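Side-chain contacts in pyoverdine biosynthesis protein PvcB (PDB 4YLM), which catalyses the iron- and 2-oxoglutarate-dependent oxidation of tyrosine isonitrile, a step in the biosynthesis of paerucumarin in Pseudomonas aeruginosa: residues 10-15 with 41-46; 63-68 with 126-131; 71-76 with 87-92; 139-144 with 270-275. All coordinates share one frame; numbering follows the deposited sequence.

Contact 1. Residues 10-15 with 41-46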
loop_
_atom_site.group_PDB
_atom_site.type_symbol
_atom_site.label_atom_id
_atom_site.label_comp_id
_atom_site.label_asym_id
_atom_site.label_seq_id
_atom_site.Cartn_x
_atom_site.Cartn_y
_atom_site.Cartn_z
ATOM N N GLN A 10 -9.984 1.399 3.860
ATOM C CA GLN A 10 -9.855 0.349 4.874
ATOM C C GLN A 10 -11.051 0.420 5.839
ATOM O O GLN A 10 -11.662 1.476 5.991
ATOM C CB GLN A 10 -8.537 0.517 5.642
ATOM C CG GLN A 10 -7.271 0.305 4.775
ATOM C CD GLN A 10 -7.062 -1.147 4.378
ATOM O OE1 GLN A 10 -7.517 -2.066 5.068
ATOM N NE2 GLN A 10 -6.363 -1.363 3.270
ATOM N N PRO A 11 -11.390 -0.700 6.496
ATOM C CA PRO A 11 -12.546 -0.677 7.420
ATOM C C PRO A 11 -12.193 -0.061 8.774
ATOM O O PRO A 11 -12.107 -0.735 9.818
ATOM C CB PRO A 11 -12.923 -2.161 7.542
ATOM C CG PRO A 11 -11.574 -2.878 7.415
ATOM C CD PRO A 11 -10.765 -2.035 6.405
ATOM N N VAL A 12 -11.973 1.252 8.759
ATOM C CA VAL A 12 -11.558 1.987 9.949
ATOM C C VAL A 12 -12.114 3.405 9.886
ATOM O O VAL A 12 -12.504 3.858 8.832
ATOM C CB VAL A 12 -10.020 2.168 10.025
ATOM C CG1 VAL A 12 -9.329 0.866 10.293
ATOM C CG2 VAL A 12 -9.509 2.810 8.732
ATOM N N ARG A 13 -12.143 4.103 11.018
ATOM C CA ARG A 13 -12.499 5.519 11.010
ATOM C C ARG A 13 -11.215 6.262 11.291
ATOM O O ARG A 13 -10.561 5.988 12.294
ATOM C CB ARG A 13 -13.512 5.848 12.114
ATOM C CG ARG A 13 -14.950 5.468 11.802
ATOM C CD ARG A 13 -15.810 5.494 13.076
ATOM N NE ARG A 13 -15.470 4.386 13.974
ATOM C CZ ARG A 13 -15.260 4.502 15.283
ATOM N NH1 ARG A 13 -15.358 5.686 15.886
ATOM N NH2 ARG A 13 -14.955 3.423 15.992
ATOM N N LEU A 14 -10.863 7.205 10.424
ATOM C CA LEU A 14 -9.654 7.983 10.595
ATOM C C LEU A 14 -9.965 9.419 11.003
ATOM O O LEU A 14 -10.946 10.014 10.552
ATOM C CB LEU A 14 -8.861 8.023 9.289
ATOM C CG LEU A 14 -8.395 6.704 8.675
ATOM C CD1 LEU A 14 -7.481 6.968 7.495
ATOM C CD2 LEU A 14 -7.684 5.852 9.685
ATOM N N SER A 15 -9.118 9.993 11.840
ATOM C CA SER A 15 -9.228 11.427 12.067
ATOM C C SER A 15 -7.923 12.016 12.578
ATOM O O SER A 15 -7.031 11.290 13.027
ATOM C CB SER A 15 -10.412 11.740 12.997
ATOM O OG SER A 15 -10.295 11.069 14.217
ATOM N N GLY A 41 -4.900 -6.639 14.247
ATOM C CA GLY A 41 -4.279 -7.481 13.234
ATOM C C GLY A 41 -5.078 -7.601 11.949
ATOM O O GLY A 41 -4.557 -8.020 10.916
ATOM N N GLU A 42 -6.351 -7.240 12.010
ATOM C CA GLU A 42 -7.201 -7.251 10.824
ATOM C C GLU A 42 -6.777 -6.208 9.774
ATOM O O GLU A 42 -7.064 -6.370 8.593
ATOM C CB GLU A 42 -8.677 -7.104 11.223
ATOM C CG GLU A 42 -9.147 -8.269 12.110
ATOM C CD GLU A 42 -10.586 -8.145 12.597
ATOM O OE1 GLU A 42 -11.506 -8.009 11.773
ATOM O OE2 GLU A 42 -10.795 -8.213 13.818
ATOM N N LEU A 43 -6.079 -5.157 10.195
ATOM C CA LEU A 43 -5.587 -4.151 9.247
ATOM C C LEU A 43 -4.261 -4.624 8.646
ATOM O O LEU A 43 -3.500 -5.319 9.306
ATOM C CB LEU A 43 -5.396 -2.799 9.959
ATOM C CG LEU A 43 -6.659 -2.244 10.636
ATOM C CD1 LEU A 43 -6.354 -0.922 11.347
ATOM C CD2 LEU A 43 -7.753 -2.050 9.591
ATOM N N PRO A 44 -3.984 -4.258 7.385
ATOM C CA PRO A 44 -2.720 -4.708 6.788
ATOM C C PRO A 44 -1.527 -3.905 7.294
ATOM O O PRO A 44 -1.530 -2.680 7.190
ATOM C CB PRO A 44 -2.915 -4.460 5.278
ATOM C CG PRO A 44 -4.241 -3.746 5.113
ATOM C CD PRO A 44 -4.766 -3.399 6.483
ATOM N N ALA A 45 -0.515 -4.595 7.807
ATOM C CA ALA A 45 0.696 -3.955 8.323
ATOM C C ALA A 45 1.395 -3.070 7.292
ATOM O O ALA A 45 1.965 -2.033 7.651
ATOM C CB ALA A 45 1.675 -5.010 8.866
ATOM N N GLN A 46 1.357 -3.463 6.015
ATOM C CA GLN A 46 2.022 -2.664 4.974
ATOM C C GLN A 46 1.361 -1.289 4.863
ATOM O O GLN A 46 2.029 -0.276 4.662
ATOM C CB GLN A 46 1.992 -3.378 3.614
ATOM C CG GLN A 46 2.854 -2.721 2.523
ATOM C CD GLN A 46 4.324 -2.594 2.930
ATOM O OE1 GLN A 46 4.908 -3.528 3.487
ATOM N NE2 GLN A 46 4.916 -1.425 2.677
#
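Gln10 OE1 lies against the ring of Pro44, 3.4 Å from Pro44 CD, while its hydrogen bond goes to Ser54 OG of the second subunit. The rest of the amide follows the oxygen onto the proline: Gln10 NE2 comes within 3.7 Å of Pro44 CG, so both ends of the flat group touch the CG-CD side of the ring. A bend at chi2 (-71°) folds the glutamine chain into this place, and its polar end thus serves an intersubunit bond and an intrachain contact at once. The second pair is wholly apolar. Val12 CG1 enters the fork of Leu43, with CD2 at 3.4 Å and CD1 at 3.6 Å from that one methyl; the first of these is tighter than ordinary carbon-carbon contact. Leu43 points its CB to one side of the segment 10-15, and its two methyls make the approach. Pro11 CD adds a looser touch on Leu43 CD2, and Trp47 of helix 45-55 packs on both Gln10 and Val12. Pro11 centres an inverse gamma turn, closed by the bond from Val12 N to Gln10 O, which leads into strand 12-16, paired with strand 29-33 in the mixed sheet; across from it, Pro44 occupies the N-cap position of helix 45-55.

Contact 2. Residues 63-68 with 126-131; sequences FAAFAD and VFHCVD
Aromatic contact between Phe66 and His128 provides the main link between the loop 63-68 and the strand 126-131. The two rings form a T-shaped pair, with centroids 5.6 Å apart and planes at 80°: the edge of Phe66 is turned toward the face of His128, and Phe66 CD2 stands over the centre of the imidazole. The opposite face of the same imidazole is met by the backbone, Val130 N lying above its centre. His128 holds its CG anti to the backbone N (chi1 173°), which carries the ring from the strand toward the loop. Phe66 has further neighbours in Tyr75 and His39, the latter also edge-to-face.

Nonpolar and backbone contacts gather round the far end of the imidazole. Ala65 CB points toward the strand and sits 3.5 Å from His128 NE2, meeting the ring obliquely, and Phe66 O approaches His128 CE1 to 3.4 Å. In the double-stranded beta-helix (cupin) fold of the TauD family, this contact joins the loop between strand 57-60 and helix 69-79 to strand 120-131 of the large mixed sheet. Near its end that strand carries a classic beta bulge, where Val130 and Asp131 both face His273.

Polar contacts use both nitrogens of the buried histidine. A water lies in the plane of the ring, 2.9 Å from His128 ND1, and makes a weak bond to Asp68 O, bridging the two segments. His128 NE2 is hydrogen-bonded to Asp249 OD1, so a partner at each nitrogen limits rotation of the ring. Asp68 itself is the N-cap of helix 69-79, its OD1 accepting from Ser71 N.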
loop_
_atom_site.group_PDB
_atom_site.type_symbol
_atom_site.label_atom_id
_atom_site.label_comp_id
_atom_site.label_asym_id
_atom_site.label_seq_id
_atom_site.Cartn_x
_atom_site.Cartn_y
_atom_site.Cartn_z
ATOM N N PHE A 63 -9.414 -0.832 19.610
ATOM C CA PHE A 63 -9.343 -2.154 18.962
ATOM C C PHE A 63 -9.150 -3.218 20.040
ATOM O O PHE A 63 -8.604 -2.931 21.100
ATOM C CB PHE A 63 -8.155 -2.237 17.985
ATOM C CG PHE A 63 -8.313 -1.388 16.748
ATOM C CD1 PHE A 63 -8.748 -1.952 15.556
ATOM C CD2 PHE A 63 -8.007 -0.036 16.775
ATOM C CE1 PHE A 63 -8.896 -1.175 14.410
ATOM C CE2 PHE A 63 -8.154 0.753 15.639
ATOM C CZ PHE A 63 -8.599 0.187 14.451
ATOM N N ALA A 64 -9.580 -4.444 19.775
ATOM C CA ALA A 64 -9.157 -5.558 20.618
ATOM C C ALA A 64 -7.688 -5.712 20.274
ATOM O O ALA A 64 -7.297 -5.569 19.108
ATOM C CB ALA A 64 -9.922 -6.840 20.255
ATOM N N ALA A 65 -6.862 -5.997 21.263
ATOM C CA ALA A 65 -5.438 -6.146 20.998
ATOM C C ALA A 65 -4.879 -7.464 21.572
ATOM O O ALA A 65 -5.594 -8.456 21.697
ATOM C CB ALA A 65 -4.652 -4.908 21.503
ATOM N N PHE A 66 -3.601 -7.466 21.916
ATOM C CA PHE A 66 -2.884 -8.712 22.127
ATOM C C PHE A 66 -3.039 -9.279 23.538
ATOM O O PHE A 66 -2.900 -8.566 24.529
ATOM C CB PHE A 66 -1.418 -8.516 21.735
ATOM C CG PHE A 66 -1.256 -7.929 20.361
ATOM C CD1 PHE A 66 -1.257 -8.746 19.239
ATOM C CD2 PHE A 66 -1.162 -6.556 20.188
ATOM C CE1 PHE A 66 -1.130 -8.204 17.962
ATOM C CE2 PHE A 66 -1.039 -6.003 18.921
ATOM C CZ PHE A 66 -1.021 -6.833 17.800
ATOM N N ALA A 67 -3.326 -10.571 23.609
ATOM C CA ALA A 67 -3.585 -11.231 24.883
ATOM C C ALA A 67 -2.342 -11.321 25.753
ATOM O O ALA A 67 -2.446 -11.388 26.973
ATOM C CB ALA A 67 -4.189 -12.634 24.652
ATOM N N ASP A 68 -1.166 -11.325 25.130
ATOM C CA ASP A 68 0.081 -11.457 25.879
ATOM C C ASP A 68 1.280 -11.010 25.049
ATOM O O ASP A 68 1.122 -10.647 23.884
ATOM C CB ASP A 68 0.250 -12.898 26.410
ATOM C CG ASP A 68 0.108 -13.957 25.315
ATOM O OD1 ASP A 68 0.566 -13.724 24.178
ATOM O OD2 ASP A 68 -0.464 -15.028 25.593
ATOM N N VAL A 126 6.816 0.270 18.286
ATOM C CA VAL A 126 5.442 -0.182 18.409
ATOM C C VAL A 126 5.166 -0.348 19.905
ATOM O O VAL A 126 5.832 -1.134 20.579
ATOM C CB VAL A 126 5.209 -1.517 17.678
ATOM C CG1 VAL A 126 3.788 -2.028 17.924
ATOM C CG2 VAL A 126 5.460 -1.341 16.170
ATOM N N PHE A 127 4.210 0.418 20.423
ATOM C CA PHE A 127 3.850 0.353 21.841
ATOM C C PHE A 127 2.458 -0.237 21.980
ATOM O O PHE A 127 1.516 0.258 21.376
ATOM C CB PHE A 127 3.784 1.749 22.469
ATOM C CG PHE A 127 5.098 2.471 22.552
ATOM C CD1 PHE A 127 5.937 2.299 23.644
ATOM C CD2 PHE A 127 5.463 3.382 21.575
ATOM C CE1 PHE A 127 7.146 3.004 23.741
ATOM C CE2 PHE A 127 6.661 4.081 21.659
ATOM C CZ PHE A 127 7.501 3.899 22.752
ATOM N N HIS A 128 2.315 -1.276 22.792
ATOM C CA HIS A 128 1.001 -1.767 23.155
ATOM C C HIS A 128 0.745 -1.400 24.625
ATOM O O HIS A 128 1.547 -1.740 25.492
ATOM C CB HIS A 128 0.948 -3.277 22.992
ATOM C CG HIS A 128 -0.322 -3.900 23.490
ATOM N ND1 HIS A 128 -0.359 -5.155 24.065
ATOM C CD2 HIS A 128 -1.598 -3.446 23.493
ATOM C CE1 HIS A 128 -1.604 -5.444 24.403
ATOM N NE2 HIS A 128 -2.376 -4.425 24.067
ATOM N N CYS A 129 -0.345 -0.694 24.901
ATOM C CA CYS A 129 -0.727 -0.441 26.290
ATOM C C CYS A 129 -1.505 -1.635 26.821
ATOM O O CYS A 129 -2.663 -1.853 26.456
ATOM C CB CYS A 129 -1.563 0.831 26.422
ATOM S SG CYS A 129 -2.046 1.208 28.133
ATOM N N VAL A 130 -0.857 -2.435 27.657
ATOM C CA VAL A 130 -1.521 -3.606 28.212
ATOM C C VAL A 130 -2.635 -3.180 29.162
ATOM O O VAL A 130 -3.729 -3.752 29.154
ATOM C CB VAL A 130 -0.533 -4.523 28.951
ATOM C CG1 VAL A 130 -1.277 -5.686 29.606
ATOM C CG2 VAL A 130 0.522 -5.029 27.987
ATOM N N ASP A 131 -2.352 -2.161 29.968
ATOM C CA ASP A 131 -3.296 -1.706 30.979
ATOM C C ASP A 131 -2.974 -0.274 31.385
ATOM O O ASP A 131 -1.809 0.088 31.558
ATOM C CB ASP A 131 -3.234 -2.635 32.201
ATOM C CG ASP A 131 -4.391 -2.423 33.161
ATOM O OD1 ASP A 131 -5.515 -2.133 32.694
ATOM O OD2 ASP A 131 -4.171 -2.560 34.389
HETATM O O HOH W 1 1.021 -7.628 24.740
#

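Contact 3. Residues 71-76 with 87-92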
loop_
_atom_site.group_PDB
_atom_site.type_symbol
_atom_site.label_atom_id
_atom_site.label_comp_id
_atom_site.label_asym_id
_atom_site.label_seq_id
_atom_site.Cartn_x
_atom_site.Cartn_y
_atom_site.Cartn_z
ATOM N N SER A 71 1.918 -13.009 21.759
ATOM C CA SER A 71 1.035 -12.651 20.656
ATOM C C SER A 71 1.520 -11.361 19.989
ATOM O O SER A 71 1.631 -11.286 18.764
ATOM C CB SER A 71 -0.400 -12.486 21.160
ATOM O OG SER A 71 -1.278 -12.172 20.092
ATOM N N LEU A 72 1.836 -10.353 20.798
ATOM C CA LEU A 72 2.399 -9.114 20.256
ATOM C C LEU A 72 3.647 -9.403 19.441
ATOM O O LEU A 72 3.825 -8.866 18.366
ATOM C CB LEU A 72 2.715 -8.111 21.375
ATOM C CG LEU A 72 3.424 -6.801 21.008
ATOM C CD1 LEU A 72 2.633 -5.982 19.988
ATOM C CD2 LEU A 72 3.683 -5.977 22.273
ATOM N N THR A 73 4.514 -10.264 19.954
ATOM C CA THR A 73 5.760 -10.574 19.268
ATOM C C THR A 73 5.515 -11.208 17.891
ATOM O O THR A 73 6.120 -10.799 16.902
ATOM C CB THR A 73 6.638 -11.505 20.142
ATOM O OG1 THR A 73 6.990 -10.823 21.351
ATOM C CG2 THR A 73 7.908 -11.893 19.422
ATOM N N ARG A 74 4.645 -12.208 17.828
ATOM C CA ARG A 74 4.340 -12.848 16.549
ATOM C C ARG A 74 3.764 -11.829 15.559
ATOM O O ARG A 74 4.130 -11.814 14.376
ATOM C CB ARG A 74 3.376 -14.031 16.731
ATOM C CG ARG A 74 3.981 -15.225 17.488
ATOM C CD ARG A 74 3.049 -16.437 17.477
ATOM N NE ARG A 74 1.780 -16.176 18.146
ATOM C CZ ARG A 74 1.555 -16.395 19.439
ATOM N NH1 ARG A 74 2.518 -16.892 20.205
ATOM N NH2 ARG A 74 0.366 -16.123 19.961
ATOM N N TYR A 75 2.871 -10.969 16.046
ATOM C CA TYR A 75 2.327 -9.917 15.199
ATOM C C TYR A 75 3.434 -9.046 14.637
ATOM O O TYR A 75 3.432 -8.722 13.446
ATOM C CB TYR A 75 1.329 -9.037 15.950
ATOM C CG TYR A 75 0.943 -7.807 15.157
ATOM C CD1 TYR A 75 -0.080 -7.859 14.216
ATOM C CD2 TYR A 75 1.615 -6.602 15.335
ATOM C CE1 TYR A 75 -0.429 -6.739 13.483
ATOM C CE2 TYR A 75 1.273 -5.481 14.605
ATOM C CZ TYR A 75 0.251 -5.558 13.676
ATOM O OH TYR A 75 -0.094 -4.444 12.936
ATOM N N CYS A 76 4.378 -8.652 15.492
ATOM C CA CYS A 76 5.439 -7.751 15.050
ATOM C C CYS A 76 6.386 -8.402 14.054
ATOM O O CYS A 76 6.919 -7.714 13.179
ATOM C CB CYS A 76 6.223 -7.167 16.229
ATOM S SG CYS A 76 5.279 -5.947 17.171
ATOM N N PHE A 87 16.845 -9.423 25.578
ATOM C CA PHE A 87 15.611 -9.884 26.214
ATOM C C PHE A 87 14.562 -10.406 25.224
ATOM O O PHE A 87 13.487 -10.850 25.626
ATOM C CB PHE A 87 15.003 -8.790 27.095
ATOM C CG PHE A 87 14.764 -7.478 26.380
ATOM C CD1 PHE A 87 15.616 -6.401 26.583
ATOM C CD2 PHE A 87 13.668 -7.317 25.528
ATOM C CE1 PHE A 87 15.400 -5.176 25.944
ATOM C CE2 PHE A 87 13.438 -6.094 24.880
ATOM C CZ PHE A 87 14.305 -5.026 25.087
ATOM N N GLY A 88 14.865 -10.348 23.933
ATOM C CA GLY A 88 13.894 -10.754 22.930
ATOM C C GLY A 88 13.273 -9.563 22.212
ATOM O O GLY A 88 13.940 -8.562 21.995
ATOM N N ALA A 89 11.994 -9.664 21.869
ATOM C CA ALA A 89 11.318 -8.635 21.085
ATOM C C ALA A 89 10.708 -7.519 21.939
ATOM O O ALA A 89 10.749 -6.350 21.561
ATOM C CB ALA A 89 10.233 -9.276 20.197
ATOM N N VAL A 90 10.146 -7.885 23.087
ATOM C CA VAL A 90 9.310 -6.973 23.869
ATOM C C VAL A 90 9.974 -6.418 25.138
ATOM O O VAL A 90 10.355 -7.172 26.046
ATOM C CB VAL A 90 7.997 -7.667 24.279
ATOM C CG1 VAL A 90 7.194 -6.797 25.241
ATOM C CG2 VAL A 90 7.173 -8.015 23.049
ATOM N N LEU A 91 10.098 -5.100 25.205
ATOM C CA LEU A 91 10.513 -4.436 26.449
ATOM C C LEU A 91 9.276 -4.189 27.314
ATOM O O LEU A 91 8.315 -3.561 26.859
ATOM C CB LEU A 91 11.220 -3.108 26.144
ATOM C CG LEU A 91 11.612 -2.263 27.373
ATOM C CD1 LEU A 91 12.708 -2.956 28.164
ATOM C CD2 LEU A 91 12.044 -0.859 26.964
ATOM N N GLU A 92 9.281 -4.706 28.545
ATOM C CA GLU A 92 8.166 -4.497 29.476
ATOM C C GLU A 92 8.350 -3.179 30.205
ATOM O O GLU A 92 9.416 -2.917 30.749
ATOM C CB GLU A 92 8.097 -5.636 30.505
ATOM C CG GLU A 92 7.853 -7.010 29.904
ATOM C CD GLU A 92 6.406 -7.221 29.463
ATOM O OE1 GLU A 92 5.483 -6.610 30.051
ATOM O OE2 GLU A 92 6.187 -8.014 28.534
#
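Thr73 CB branches from helix 69-79 into two groups that meet different parts of the segment 87-92. The methyl branch, CG2, rests on Ala89 CB at 3.6 Å, a plain contact of one methyl with another. The hydroxyl branch, OG1, lies 3.8 Å from the same Ala89 CB and comes closer still to Val90 CG2, at 3.3 Å. With chi1 at -63°, OG1 stands beside the threonine's own backbone N and anti to the carbonyl carbon, which turns it back along the helix to hydrogen-bond with Ala69 O. That internal bond satisfies the hydroxyl and lets it lie against two apolar methyls without a polar partner across the contact.

In the TauD-like oxygenase fold this joint sets helix 69-79 against the segment 87-92, which runs into the mixed sheet beside its antiparallel neighbour, strand 272-286. The chain comes closest at Thr73 and Ala89, with CA atoms 6.2 Å apart, a close approach consistent with the small side chain of the alanine. Ala89 also packs on Val82 of strand 82-83 and on Leu84 in the loop after it.

Val90 CG2 is shared between two helix residues. Besides Thr73 OG1 it meets Leu72 CD2, at 4.1 Å, with the two side chains passing at a slant. The leucine's CB points toward the segment 87-92, and its other neighbours include Phe66 and Arg275. Val90 likewise packs on Arg275 and Val277 of strand 272-286. On another part of the helix, Arg74 makes a salt bridge with Glu191 of the second subunit.

Contact 4. Residues 139-144 with 270-275; sequences GRTTFS and APRHLR
The backbones of 139-144 and 270-275 stay well apart, with the CA atoms of Gly139 and Ala270 8.1 Å from each other and those of Thr141 and Leu274 10.9 Å, so side chains must span the gap. Arg272 does most of this. Its chain leaves the strand extended, CG anti to the backbone N (chi1 -169°), and then bends at chi3 (81°) to present the guanidinium edge to Gly139 O. The bond from Arg272 NH1 to Gly139 O is 3.1 Å long and nearly straight, with an angle of 168° at the hydrogen. The oxygen lies in the guanidinium plane, whereas the donor stands above the plane of the carbonyl. Arg263 NE also donates to Gly139 O, so two arginines grip one backbone oxygen.

Two layers of the double-stranded beta-helix face each other here: strand 141-145 is the middle strand of a three-stranded antiparallel sheet, and strand 272-286 belongs to the larger mixed sheet. Iron is bound between such sheets in this family, and the side chain of Thr141 is about 6 Å from that of His261, which is expected to be an iron ligand.

Thr141 points its CB toward the opposing strand, but its OG1 remains 4.5 Å from Arg272 NH2, placed obliquely to the guanidinium. The hydroxyl is hydrogen-bonded instead to Trp246 NE1, and the same tryptophan packs on Leu274.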
loop_
_atom_site.group_PDB
_atom_site.type_symbol
_atom_site.label_atom_id
_atom_site.label_comp_id
_atom_site.label_asym_id
_atom_site.label_seq_id
_atom_site.Cartn_x
_atom_site.Cartn_y
_atom_site.Cartn_z
ATOM N N GLY A 139 3.165 12.772 33.452
ATOM C CA GLY A 139 3.706 11.469 33.125
ATOM C C GLY A 139 3.354 10.961 31.731
ATOM O O GLY A 139 3.606 9.804 31.424
ATOM N N ARG A 140 2.767 11.810 30.894
ATOM C CA ARG A 140 2.412 11.398 29.526
ATOM C C ARG A 140 3.657 11.168 28.663
ATOM O O ARG A 140 4.651 11.878 28.794
ATOM C CB ARG A 140 1.482 12.426 28.859
ATOM C CG ARG A 140 0.077 12.504 29.476
ATOM C CD ARG A 140 -0.758 13.616 28.842
ATOM N NE ARG A 140 -0.224 14.945 29.140
ATOM C CZ ARG A 140 -0.674 16.082 28.609
ATOM N NH1 ARG A 140 -1.661 16.065 27.723
ATOM N NH2 ARG A 140 -0.114 17.239 28.947
ATOM N N THR A 141 3.599 10.173 27.779
ATOM C CA THR A 141 4.660 9.963 26.796
ATOM C C THR A 141 4.583 11.066 25.750
ATOM O O THR A 141 3.511 11.342 25.212
ATOM C CB THR A 141 4.494 8.597 26.077
ATOM O OG1 THR A 141 4.492 7.549 27.043
ATOM C CG2 THR A 141 5.620 8.358 25.101
ATOM N N THR A 142 5.708 11.698 25.437
ATOM C CA THR A 142 5.656 12.824 24.513
ATOM C C THR A 142 6.385 12.560 23.209
ATOM O O THR A 142 7.376 11.834 23.179
ATOM C CB THR A 142 6.252 14.092 25.128
ATOM O OG1 THR A 142 7.641 13.869 25.410
ATOM C CG2 THR A 142 5.506 14.464 26.406
ATOM N N PHE A 143 5.905 13.209 22.150
ATOM C CA PHE A 143 6.446 13.066 20.809
ATOM C C PHE A 143 6.507 14.434 20.143
ATOM O O PHE A 143 5.557 15.210 20.239
ATOM C CB PHE A 143 5.524 12.156 19.978
ATOM C CG PHE A 143 5.406 10.741 20.511
ATOM C CD1 PHE A 143 6.341 9.778 20.161
ATOM C CD2 PHE A 143 4.351 10.378 21.335
ATOM C CE1 PHE A 143 6.242 8.482 20.645
ATOM C CE2 PHE A 143 4.238 9.087 21.816
ATOM C CZ PHE A 143 5.181 8.133 21.461
ATOM N N SER A 144 7.609 14.720 19.454
ATOM C CA SER A 144 7.742 15.956 18.695
ATOM C C SER A 144 8.099 15.663 17.255
ATOM O O SER A 144 9.021 14.890 16.984
ATOM C CB SER A 144 8.843 16.857 19.289
ATOM O OG SER A 144 8.389 17.471 20.477
ATOM N N ALA A 270 1.015 7.067 38.000
ATOM C CA ALA A 270 -0.163 6.205 37.974
ATOM C C ALA A 270 0.223 4.786 37.559
ATOM O O ALA A 270 1.304 4.572 37.023
ATOM C CB ALA A 270 -1.218 6.772 37.040
ATOM N N PRO A 271 -0.651 3.813 37.830
ATOM C CA PRO A 271 -0.383 2.420 37.465
ATOM C C PRO A 271 -0.524 2.228 35.952
ATOM O O PRO A 271 -1.536 2.632 35.370
ATOM C CB PRO A 271 -1.472 1.656 38.205
ATOM C CG PRO A 271 -2.560 2.638 38.392
ATOM C CD PRO A 271 -1.920 3.963 38.556
ATOM N N ARG A 272 0.475 1.622 35.322
ATOM C CA ARG A 272 0.494 1.556 33.870
ATOM C C ARG A 272 1.382 0.435 33.382
ATOM O O ARG A 272 2.462 0.209 33.924
ATOM C CB ARG A 272 1.011 2.876 33.309
ATOM C CG ARG A 272 0.829 3.034 31.816
ATOM C CD ARG A 272 1.185 4.447 31.416
ATOM N NE ARG A 272 2.626 4.618 31.281
ATOM C CZ ARG A 272 3.237 5.794 31.323
ATOM N NH1 ARG A 272 2.528 6.901 31.528
ATOM N NH2 ARG A 272 4.551 5.860 31.167
ATOM N N HIS A 273 0.930 -0.253 32.341
ATOM C CA HIS A 273 1.712 -1.318 31.752
ATOM C C HIS A 273 1.797 -1.144 30.225
ATOM O O HIS A 273 0.794 -1.269 29.526
ATOM C CB HIS A 273 1.091 -2.665 32.126
ATOM C CG HIS A 273 1.898 -3.847 31.690
ATOM N ND1 HIS A 273 1.549 -5.143 32.007
ATOM C CD2 HIS A 273 3.033 -3.929 30.955
ATOM C CE1 HIS A 273 2.438 -5.972 31.490
ATOM N NE2 HIS A 273 3.345 -5.263 30.840
ATOM N N LEU A 274 2.993 -0.835 29.729
ATOM C CA LEU A 274 3.248 -0.727 28.295
ATOM C C LEU A 274 4.240 -1.789 27.867
ATOM O O LEU A 274 5.072 -2.235 28.667
ATOM C CB LEU A 274 3.870 0.634 27.934
ATOM C CG LEU A 274 3.175 1.919 28.358
ATOM C CD1 LEU A 274 3.979 3.105 27.857
ATOM C CD2 LEU A 274 1.743 1.961 27.827
ATOM N N ARG A 275 4.171 -2.152 26.588
ATOM C CA ARG A 275 5.119 -3.068 25.971
ATOM C C ARG A 275 5.636 -2.448 24.681
ATOM O O ARG A 275 4.844 -1.976 23.865
ATOM C CB ARG A 275 4.438 -4.411 25.675
ATOM C CG ARG A 275 4.327 -5.310 26.906
ATOM C CD ARG A 275 3.538 -6.576 26.638
ATOM N NE ARG A 275 3.482 -7.354 27.864
ATOM C CZ ARG A 275 2.487 -8.161 28.211
ATOM N NH1 ARG A 275 1.439 -8.333 27.410
ATOM N NH2 ARG A 275 2.548 -8.799 29.376
#

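Contacts 1, 2 and 3 adjoin one another along the large mixed sheet. Contact 1 reaches contact 2 where Leu43 CD1 meets Phe63 CE1 at 4.0 Å, and contact 3, nested in the chain loop that contact 2 closes, lies 11 Å from it between centres. Strand 272-286 joins contact 4 to contacts 2 and 3: His128 N is 2.8 Å from Arg275 O in a probable hydrogen bond, and Glu92 OE2 forms a 2.9 Å salt bridge with Arg275 NE. Contact 4 alone lies near the expected iron site, with Thr141 about 9 Å from His112 between side chains. Contacts 1 and 3 both touch the second subunit, thus bordering the assembly interface.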